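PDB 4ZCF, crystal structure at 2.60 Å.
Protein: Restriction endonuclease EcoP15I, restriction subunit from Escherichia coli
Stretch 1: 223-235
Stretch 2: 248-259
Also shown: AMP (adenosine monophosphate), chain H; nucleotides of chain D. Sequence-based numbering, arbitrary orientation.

Stretch 1 (223-235) IIIDEPHRFPTGK
Stretch 2 (248-259) YIIRYGATFSEG

Where the parallel pairing ends, a glycine makes room for a proline: Gly253, fully extended at phi/psi 176/-178, has no side chain, and a CB there would lie 2.6 Å from Pro228 CD. Glu227 turns the chain with positive phi (59/77), its N still donating to Tyr252 O at 2.9 Å, and Pro228 opens a 3-10 segment through His229 and Arg230.

Before this, the strand running through Ile223 to Asp226 and the one leading to Gly253 run parallel, 19° apart, in register Ile223-Ile249, Ile224-Ile250, Ile225-Arg251, Asp226-Tyr252. The ladder alternates: Ile223 N to Tyr248 O (3.2 Å), Ile250 N to Ile223 O (2.9 Å), Ile225 N to Ile250 O (2.9 Å), Tyr252 N to Ile225 O (2.6 Å).

Beta-branched isoleucines, all chi1 m, suit these buried strands. On one face Ile225 CD1 meets Ile249 CG2 at 3.4 Å; on the other Ile224 CD1 meets Ile250 CD1 at 3.7 Å, and Ile224 CG2 lies 3.8 Å from Tyr252 CD1 (chi1 m). Asp226 (t) shares that second face, its OD2 3.0 Å from AMP O3P.

Beyond the sheet, aliphatic carbons pack over ring faces. Pro228 CG sits over the Phe256 ring (m), 3.6 Å from CZ; Thr255 CB covers one His229 ring face (p), 3.7 Å from CD2. Finally, Glu258, in a type I turn from Phe256 to Gly259, with its side chain m, t, accepts a weak hydrogen bond from Thr233 N to OE1, 2.9 Å.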

ATOM      1  N   ILE C 223      23.000   7.748 -15.728  1.00 45.29           N
ATOM      2  CA  ILE C 223      23.395   7.054 -14.499  1.00 43.59           C
ATOM      3  C   ILE C 223      24.562   7.675 -13.774  1.00 46.37           C
ATOM      4  O   ILE C 223      25.600   7.879 -14.381  1.00 45.35           O
ATOM      5  CB  ILE C 223      23.618   5.530 -14.717  1.00 45.57           C
ATOM      6  CG1 ILE C 223      22.406   4.857 -15.392  1.00 44.85           C
ATOM      7  CG2 ILE C 223      24.001   4.842 -13.401  1.00 45.61           C
ATOM      8  CD1 ILE C 223      22.568   3.396 -15.640  1.00 50.18           C
ATOM      9  N   ILE C 224      24.399   7.885 -12.448  1.00 43.37           N
ATOM     10  CA  ILE C 224      25.384   8.393 -11.503  1.00 43.70           C
ATOM     11  C   ILE C 224      25.932   7.209 -10.690  1.00 51.15           C
ATOM     12  O   ILE C 224      25.149   6.426 -10.152  1.00 52.17           O
ATOM     13  CB  ILE C 224      24.744   9.453 -10.548  1.00 46.46           C
ATOM     14  CG1 ILE C 224      23.999  10.601 -11.296  1.00 47.22           C
ATOM     15  CG2 ILE C 224      25.716   9.956  -9.457  1.00 45.18           C
ATOM     16  CD1 ILE C 224      24.836  11.597 -12.100  1.00 52.94           C
ATOM     17  N   ILE C 225      27.264   7.105 -10.565  1.00 48.35           N
ATOM     18  CA  ILE C 225      27.903   6.088  -9.743  1.00 48.17           C
ATOM     19  C   ILE C 225      28.654   6.728  -8.580  1.00 52.96           C
ATOM     20  O   ILE C 225      29.588   7.508  -8.795  1.00 52.13           O
ATOM     21  CB  ILE C 225      28.705   5.023 -10.544  1.00 51.35           C
ATOM     22  CG1 ILE C 225      27.738   3.949 -11.073  1.00 52.00           C
ATOM     23  CG2 ILE C 225      29.780   4.334  -9.671  1.00 50.54           C
ATOM     24  CD1 ILE C 225      27.525   3.978 -12.418  1.00 55.81           C
ATOM     25  N   ASP C 226      28.197   6.410  -7.343  1.00 49.73           N
ATOM     26  CA  ASP C 226      28.734   6.855  -6.062  1.00 49.56           C
ATOM     27  C   ASP C 226      29.757   5.816  -5.611  1.00 54.34           C
ATOM     28  O   ASP C 226      29.419   4.632  -5.506  1.00 53.33           O
ATOM     29  CB  ASP C 226      27.590   6.972  -5.037  1.00 51.54           C
ATOM     30  CG  ASP C 226      27.838   7.944  -3.903  1.00 60.72           C
ATOM     31  OD1 ASP C 226      28.788   7.727  -3.137  1.00 61.36           O
ATOM     32  OD2 ASP C 226      27.028   8.876  -3.737  1.00 68.17           O
ATOM     33  N   GLU C 227      31.005   6.256  -5.352  1.00 53.13           N
ATOM     34  CA  GLU C 227      32.169   5.421  -4.968  1.00 53.98           C
ATOM     35  C   GLU C 227      32.415   4.379  -6.086  1.00 57.58           C
ATOM     36  O   GLU C 227      31.965   3.242  -5.960  1.00 56.74           O
ATOM     37  CB  GLU C 227      32.024   4.777  -3.561  1.00 55.67           C
ATOM     38  CG  GLU C 227      31.370   5.649  -2.492  1.00 66.03           C
ATOM     39  CD  GLU C 227      32.183   6.755  -1.843  1.00 96.73           C
ATOM     40  OE1 GLU C 227      33.170   7.231  -2.451  1.00 94.55           O
ATOM     41  OE2 GLU C 227      31.796   7.179  -0.728  1.00 95.10           O
ATOM     42  N   PRO C 228      33.034   4.775  -7.235  1.00 54.77           N
ATOM     43  CA  PRO C 228      33.151   3.836  -8.366  1.00 54.90           C
ATOM     44  C   PRO C 228      34.068   2.651  -8.160  1.00 61.08           C
ATOM     45  O   PRO C 228      34.020   1.707  -8.950  1.00 61.77           O
ATOM     46  CB  PRO C 228      33.594   4.729  -9.526  1.00 56.44           C
ATOM     47  CG  PRO C 228      34.276   5.863  -8.889  1.00 60.19           C
ATOM     48  CD  PRO C 228      33.617   6.091  -7.572  1.00 55.83           C
ATOM     49  N   HIS C 229      34.902   2.709  -7.107  1.00 58.11           N
ATOM     50  CA  HIS C 229      35.851   1.676  -6.714  1.00 58.30           C
ATOM     51  C   HIS C 229      35.147   0.435  -6.145  1.00 63.42           C
ATOM     52  O   HIS C 229      35.787  -0.599  -5.966  1.00 64.15           O
ATOM     53  CB  HIS C 229      36.861   2.246  -5.701  1.00 58.97           C
ATOM     54  CG  HIS C 229      36.259   2.754  -4.422  1.00 62.28           C
ATOM     55  ND1 HIS C 229      36.383   2.048  -3.235  1.00 63.96           N
ATOM     56  CD2 HIS C 229      35.614   3.920  -4.168  1.00 64.07           C
ATOM     57  CE1 HIS C 229      35.799   2.793  -2.307  1.00 63.29           C
ATOM     58  NE2 HIS C 229      35.324   3.932  -2.820  1.00 63.61           N
ATOM     59  N   ARG C 230      33.841   0.548  -5.853  1.00 59.60           N
ATOM     60  CA  ARG C 230      33.017  -0.519  -5.304  1.00 59.01           C
ATOM     61  C   ARG C 230      32.186  -1.201  -6.394  1.00 62.91           C
ATOM     62  O   ARG C 230      31.379  -2.097  -6.117  1.00 62.42           O
ATOM     63  CB  ARG C 230      32.160   0.015  -4.159  1.00 57.91           C
ATOM     64  CG  ARG C 230      32.928   0.134  -2.848  1.00 66.83           C
ATOM     65  CD  ARG C 230      32.027   0.730  -1.779  1.00 78.23           C
ATOM     66  NE  ARG C 230      32.376   0.324  -0.415  1.00 85.44           N
ATOM     67  CZ  ARG C 230      32.115  -0.869   0.113  1.00 97.38           C
ATOM     68  NH1 ARG C 230      31.538  -1.816  -0.617  1.00 82.03           N
ATOM     69  NH2 ARG C 230      32.466  -1.136   1.363  1.00 85.92           N
ATOM     70  N   PHE C 231      32.448  -0.808  -7.644  1.00 59.58           N
ATOM     71  CA  PHE C 231      31.816  -1.337  -8.852  1.00 59.10           C
ATOM     72  C   PHE C 231      32.950  -1.690  -9.833  1.00 65.86           C
ATOM     73  O   PHE C 231      33.145  -0.962 -10.811  1.00 65.84           O
ATOM     74  CB  PHE C 231      30.857  -0.293  -9.464  1.00 59.63           C
ATOM     75  CG  PHE C 231      29.754   0.197  -8.553  1.00 59.76           C
ATOM     76  CD1 PHE C 231      29.989   1.217  -7.632  1.00 61.41           C
ATOM     77  CD2 PHE C 231      28.468  -0.313  -8.655  1.00 60.18           C
ATOM     78  CE1 PHE C 231      28.965   1.681  -6.808  1.00 61.00           C
ATOM     79  CE2 PHE C 231      27.445   0.163  -7.840  1.00 61.69           C
ATOM     80  CZ  PHE C 231      27.701   1.158  -6.925  1.00 59.52           C
ATOM     81  N   PRO C 232      33.760  -2.757  -9.563  1.00 64.61           N
ATOM     82  CA  PRO C 232      34.869  -3.083 -10.490  1.00 64.33           C
ATOM     83  C   PRO C 232      34.375  -3.541 -11.862  1.00 66.92           C
ATOM     84  O   PRO C 232      33.713  -4.570 -11.963  1.00 65.98           O
ATOM     85  CB  PRO C 232      35.683  -4.151  -9.741  1.00 66.21           C
ATOM     86  CG  PRO C 232      35.052  -4.279  -8.360  1.00 70.62           C
ATOM     87  CD  PRO C 232      33.674  -3.737  -8.453  1.00 66.28           C
ATOM     88  N   THR C 233      34.683  -2.739 -12.907  1.00 63.89           N
ATOM     89  CA  THR C 233      34.275  -2.881 -14.315  1.00 64.10           C
ATOM     90  C   THR C 233      34.176  -4.288 -14.932  1.00 68.44           C
ATOM     91  O   THR C 233      33.304  -4.510 -15.779  1.00 68.27           O
ATOM     92  CB  THR C 233      35.076  -1.944 -15.212  1.00 64.66           C
ATOM     93  N   GLY C 234      35.043  -5.208 -14.514  1.00 64.41           N
ATOM     94  CA  GLY C 234      35.035  -6.570 -15.039  1.00 64.52           C
ATOM     95  C   GLY C 234      34.052  -7.498 -14.353  1.00 69.34           C
ATOM     96  O   GLY C 234      33.691  -8.552 -14.894  1.00 69.87           O
ATOM     97  N   LYS C 235      33.598  -7.085 -13.160  1.00 64.71           N
ATOM     98  CA  LYS C 235      32.726  -7.836 -12.260  1.00 63.56           C
ATOM     99  C   LYS C 235      31.193  -7.753 -12.526  1.00 65.62           C
ATOM    100  O   LYS C 235      30.751  -6.987 -13.388  1.00 64.82           O
ATOM    101  CB  LYS C 235      33.104  -7.518 -10.799  1.00 65.52           C
ATOM    102  CG  LYS C 235      34.590  -7.702 -10.454  1.00 70.53           C
ATOM    103  CD  LYS C 235      34.951  -9.160 -10.193  1.00 79.83           C
ATOM    104  CE  LYS C 235      36.435  -9.363 -10.047  1.00 87.69           C
ATOM    105  NZ  LYS C 235      36.771 -10.804  -9.913  1.00 92.47           N
ATOM    106  N   TYR C 248      24.744   8.158 -20.779  1.00 52.09           N
ATOM    107  CA  TYR C 248      26.043   8.564 -20.214  1.00 50.23           C
ATOM    108  C   TYR C 248      26.099   8.174 -18.749  1.00 51.66           C
ATOM    109  O   TYR C 248      25.082   8.244 -18.053  1.00 51.42           O
ATOM    110  CB  TYR C 248      26.246  10.093 -20.316  1.00 50.80           C
ATOM    111  CG  TYR C 248      26.463  10.592 -21.723  1.00 51.56           C
ATOM    112  CD1 TYR C 248      25.389  10.965 -22.528  1.00 53.85           C
ATOM    113  CD2 TYR C 248      27.745  10.702 -22.253  1.00 51.57           C
ATOM    114  CE1 TYR C 248      25.581  11.382 -23.843  1.00 54.84           C
ATOM    115  CE2 TYR C 248      27.948  11.121 -23.566  1.00 52.13           C
ATOM    116  CZ  TYR C 248      26.861  11.460 -24.355  1.00 61.82           C
ATOM    117  OH  TYR C 248      27.047  11.864 -25.650  1.00 68.53           O
ATOM    118  N   ILE C 249      27.297   7.808 -18.273  1.00 46.82           N
ATOM    119  CA  ILE C 249      27.546   7.417 -16.884  1.00 46.23           C
ATOM    120  C   ILE C 249      28.530   8.394 -16.209  1.00 51.33           C
ATOM    121  O   ILE C 249      29.675   8.508 -16.649  1.00 51.58           O
ATOM    122  CB  ILE C 249      27.997   5.925 -16.775  1.00 48.82           C
ATOM    123  CG1 ILE C 249      26.913   4.948 -17.310  1.00 48.70           C
ATOM    124  CG2 ILE C 249      28.399   5.561 -15.355  1.00 48.01           C
ATOM    125  CD1 ILE C 249      27.459   3.770 -18.028  1.00 51.54           C
ATOM    126  N   ILE C 250      28.090   9.075 -15.127  1.00 47.19           N
ATOM    127  CA  ILE C 250      28.950  10.009 -14.395  1.00 46.25           C
ATOM    128  C   ILE C 250      29.357   9.401 -13.043  1.00 47.69           C
ATOM    129  O   ILE C 250      28.496   9.242 -12.180  1.00 46.63           O
ATOM    130  CB  ILE C 250      28.397  11.469 -14.291  1.00 49.44           C
ATOM    131  CG1 ILE C 250      27.620  11.923 -15.557  1.00 49.09           C
ATOM    132  CG2 ILE C 250      29.566  12.423 -14.035  1.00 51.93           C
ATOM    133  CD1 ILE C 250      26.132  11.635 -15.612  1.00 54.38           C
ATOM    134  N   ARG C 251      30.660   9.031 -12.881  1.00 43.17           N
ATOM    135  CA  ARG C 251      31.203   8.374 -11.673  1.00 42.18           C
ATOM    136  C   ARG C 251      31.801   9.381 -10.706  1.00 47.54           C
ATOM    137  O   ARG C 251      32.564  10.256 -11.124  1.00 47.88           O
ATOM    138  CB  ARG C 251      32.231   7.284 -12.009  1.00 38.83           C
ATOM    139  CG  ARG C 251      31.810   6.279 -13.090  1.00 43.11           C
ATOM    140  CD  ARG C 251      32.827   5.146 -13.257  1.00 48.70           C
ATOM    141  NE  ARG C 251      34.142   5.623 -13.703  1.00 47.35           N
ATOM    142  CZ  ARG C 251      35.237   4.872 -13.803  1.00 59.24           C
ATOM    143  NH1 ARG C 251      35.194   3.576 -13.510  1.00 36.75           N
ATOM    144  NH2 ARG C 251      36.385   5.410 -14.202  1.00 49.14           N
ATOM    145  N   TYR C 252      31.466   9.257  -9.413  1.00 44.36           N
ATOM    146  CA  TYR C 252      31.896  10.211  -8.386  1.00 44.60           C
ATOM    147  C   TYR C 252      32.535   9.529  -7.232  1.00 53.54           C
ATOM    148  O   TYR C 252      31.926   8.647  -6.616  1.00 54.55           O
ATOM    149  CB  TYR C 252      30.699  11.029  -7.866  1.00 44.15           C
ATOM    150  CG  TYR C 252      30.100  11.954  -8.899  1.00 42.21           C
ATOM    151  CD1 TYR C 252      29.167  11.486  -9.822  1.00 43.37           C
ATOM    152  CD2 TYR C 252      30.409  13.312  -8.909  1.00 41.35           C
ATOM    153  CE1 TYR C 252      28.579  12.341 -10.747  1.00 43.71           C
ATOM    154  CE2 TYR C 252      29.835  14.175  -9.842  1.00 41.47           C
ATOM    155  CZ  TYR C 252      28.936  13.679 -10.772  1.00 45.19           C
ATOM    156  OH  TYR C 252      28.379  14.504 -11.709  1.00 44.50           O
ATOM    157  N   GLY C 253      33.732   9.975  -6.896  1.00 52.10           N
ATOM    158  CA  GLY C 253      34.440   9.405  -5.767  1.00 52.92           C
ATOM    159  C   GLY C 253      35.828   9.943  -5.564  1.00 60.34           C
ATOM    160  O   GLY C 253      36.282  10.831  -6.287  1.00 59.81           O
ATOM    161  N   ALA C 254      36.499   9.386  -4.563  1.00 60.09           N
ATOM    162  CA  ALA C 254      37.853   9.731  -4.174  1.00 60.92           C
ATOM    163  C   ALA C 254      38.834   8.625  -4.616  1.00 67.86           C
ATOM    164  O   ALA C 254      40.051   8.852  -4.622  1.00 68.41           O
ATOM    165  CB  ALA C 254      37.898   9.911  -2.673  1.00 61.43           C
ATOM    166  N   THR C 255      38.296   7.432  -4.994  1.00 64.66           N
ATOM    167  CA  THR C 255      39.085   6.270  -5.417  1.00 63.86           C
ATOM    168  C   THR C 255      38.676   5.707  -6.786  1.00 67.44           C
ATOM    169  O   THR C 255      37.523   5.320  -6.993  1.00 68.16           O
ATOM    170  CB  THR C 255      39.124   5.187  -4.321  1.00 60.98           C
ATOM    171  OG1 THR C 255      39.383   5.801  -3.062  1.00 56.23           O
ATOM    172  CG2 THR C 255      40.167   4.107  -4.598  1.00 57.76           C
ATOM    173  N   PHE C 256      39.656   5.649  -7.698  1.00 61.91           N
ATOM    174  CA  PHE C 256      39.544   5.106  -9.043  1.00 60.95           C
ATOM    175  C   PHE C 256      40.699   4.094  -9.153  1.00 70.07           C
ATOM    176  O   PHE C 256      41.803   4.398  -9.627  1.00 70.29           O
ATOM    177  CB  PHE C 256      39.595   6.224 -10.106  1.00 60.87           C
ATOM    178  CG  PHE C 256      38.337   7.061 -10.226  1.00 60.39           C
ATOM    179  CD1 PHE C 256      38.066   8.077  -9.318  1.00 61.93           C
ATOM    180  CD2 PHE C 256      37.450   6.865 -11.276  1.00 60.61           C
ATOM    181  CE1 PHE C 256      36.905   8.843  -9.426  1.00 61.42           C
ATOM    182  CE2 PHE C 256      36.296   7.636 -11.386  1.00 62.09           C
ATOM    183  CZ  PHE C 256      36.042   8.629 -10.472  1.00 60.08           C
ATOM    184  N   SER C 257      40.441   2.899  -8.593  1.00 68.92           N
ATOM    185  CA  SER C 257      41.341   1.745  -8.504  1.00 69.18           C
ATOM    186  C   SER C 257      41.520   1.014  -9.861  1.00 73.80           C
ATOM    187  O   SER C 257      42.328   0.080  -9.962  1.00 73.59           O
ATOM    188  CB  SER C 257      40.824   0.781  -7.438  1.00 72.95           C
ATOM    189  OG  SER C 257      39.497   0.368  -7.729  1.00 83.37           O
ATOM    190  N   GLU C 258      40.754   1.431 -10.891  1.00 69.67           N
ATOM    191  CA  GLU C 258      40.802   0.845 -12.231  1.00 68.81           C
ATOM    192  C   GLU C 258      41.062   1.936 -13.265  1.00 71.26           C
ATOM    193  O   GLU C 258      40.819   1.751 -14.460  1.00 71.50           O
ATOM    194  CB  GLU C 258      39.497   0.084 -12.537  1.00 70.03           C
ATOM    195  CG  GLU C 258      39.277  -1.144 -11.662  1.00 77.17           C
ATOM    196  CD  GLU C 258      38.314  -2.165 -12.228  1.00 93.99           C
ATOM    197  OE1 GLU C 258      37.392  -1.762 -12.972  1.00 86.82           O
ATOM    198  OE2 GLU C 258      38.486  -3.372 -11.935  1.00 88.20           O
ATOM    199  N   GLY C 259      41.581   3.059 -12.789  1.00 65.83           N
ATOM    200  CA  GLY C 259      41.866   4.215 -13.621  1.00 64.64           C
ATOM    201  C   GLY C 259      40.640   5.045 -13.945  1.00 66.13           C
ATOM    202  O   GLY C 259      39.627   5.002 -13.230  1.00 66.37           O
TER
HETATM  203  P   AMP H1001      27.751   9.818   0.051  1.00149.65           P
HETATM  204  O1P AMP H1001      28.466   8.522   0.142  1.00149.75           O
HETATM  205  O2P AMP H1001      28.671  10.663  -0.750  1.00150.01           O
HETATM  206  O3P AMP H1001      26.619   9.556  -0.873  1.00150.41           O
HETATM  207  O5' AMP H1001      27.288  10.412   1.457  1.00146.20           O
HETATM  208  C5' AMP H1001      27.707  11.704   1.863  1.00142.34           C
HETATM  209  C4' AMP H1001      26.655  12.403   2.664  1.00137.95           C
HETATM  210  O4' AMP H1001      27.106  13.731   3.047  1.00136.59           O
HETATM  211  C3' AMP H1001      25.428  12.612   1.847  1.00135.05           C
HETATM  212  O3' AMP H1001      24.538  11.516   2.059  1.00133.05           O
HETATM  213  C2' AMP H1001      24.869  13.908   2.277  1.00135.17           C
HETATM  214  O2' AMP H1001      23.902  13.723   3.321  1.00135.54           O
HETATM  215  C1' AMP H1001      26.020  14.679   2.838  1.00135.26           C
HETATM  216  N9  AMP H1001      26.420  15.776   2.051  1.00133.99           N
HETATM  217  C8  AMP H1001      26.968  15.647   0.858  1.00133.10           C
HETATM  218  N7  AMP H1001      27.283  16.877   0.365  1.00131.98           N
HETATM  219  C5  AMP H1001      26.918  17.837   1.416  1.00131.72           C
HETATM  220  C6  AMP H1001      26.956  19.244   1.625  1.00129.99           C
HETATM  221  N6  AMP H1001      27.470  20.113   0.628  1.00128.94           N
HETATM  222  N1  AMP H1001      26.486  19.745   2.796  1.00129.48           N
HETATM  223  C2  AMP H1001      25.987  18.966   3.745  1.00129.84           C
HETATM  224  N3  AMP H1001      25.918  17.643   3.620  1.00130.84           N
HETATM  225  C4  AMP H1001      26.359  17.019   2.503  1.00132.55           C
ATOM    226  P    DT D  20      31.039  -7.514  -7.661  1.00 61.27           P
ATOM    227  OP1  DT D  20      30.717  -6.452  -8.634  1.00 61.22           O
ATOM    228  OP2  DT D  20      31.871  -8.657  -8.100  1.00 62.15           O
ATOM    229  O5'  DT D  20      31.734  -6.856  -6.382  1.00 60.58           O
ATOM    230  C5'  DT D  20      31.206  -5.656  -5.844  1.00 61.12           C
ATOM    231  C4'  DT D  20      31.928  -5.297  -4.561  1.00 61.87           C
ATOM    232  O4'  DT D  20      31.786  -6.390  -3.618  1.00 62.04           O
ATOM    233  C3'  DT D  20      33.421  -5.032  -4.723  1.00 61.90           C
ATOM    234  O3'  DT D  20      33.747  -3.786  -4.142  1.00 63.09           O
ATOM    235  C2'  DT D  20      34.119  -6.179  -4.006  1.00 60.99           C
ATOM    236  C1'  DT D  20      33.046  -6.710  -3.059  1.00 60.57           C
ATOM    237  N1   DT D  20      33.143  -8.191  -2.748  1.00 58.08           N
ATOM    238  C2   DT D  20      33.410  -8.594  -1.447  1.00 57.72           C
ATOM    239  O2   DT D  20      33.562  -7.827  -0.504  1.00 57.63           O
ATOM    240  N3   DT D  20      33.486  -9.962  -1.282  1.00 57.41           N
ATOM    241  C4   DT D  20      33.357 -10.942  -2.261  1.00 57.10           C
ATOM    242  O4   DT D  20      33.484 -12.124  -1.926  1.00 57.45           O
ATOM    243  C5   DT D  20      33.083 -10.443  -3.601  1.00 56.22           C
ATOM    244  C7   DT D  20      32.891 -11.365  -4.771  1.00 55.49           C
ATOM    245  C6   DT D  20      33.000  -9.118  -3.770  1.00 56.70           C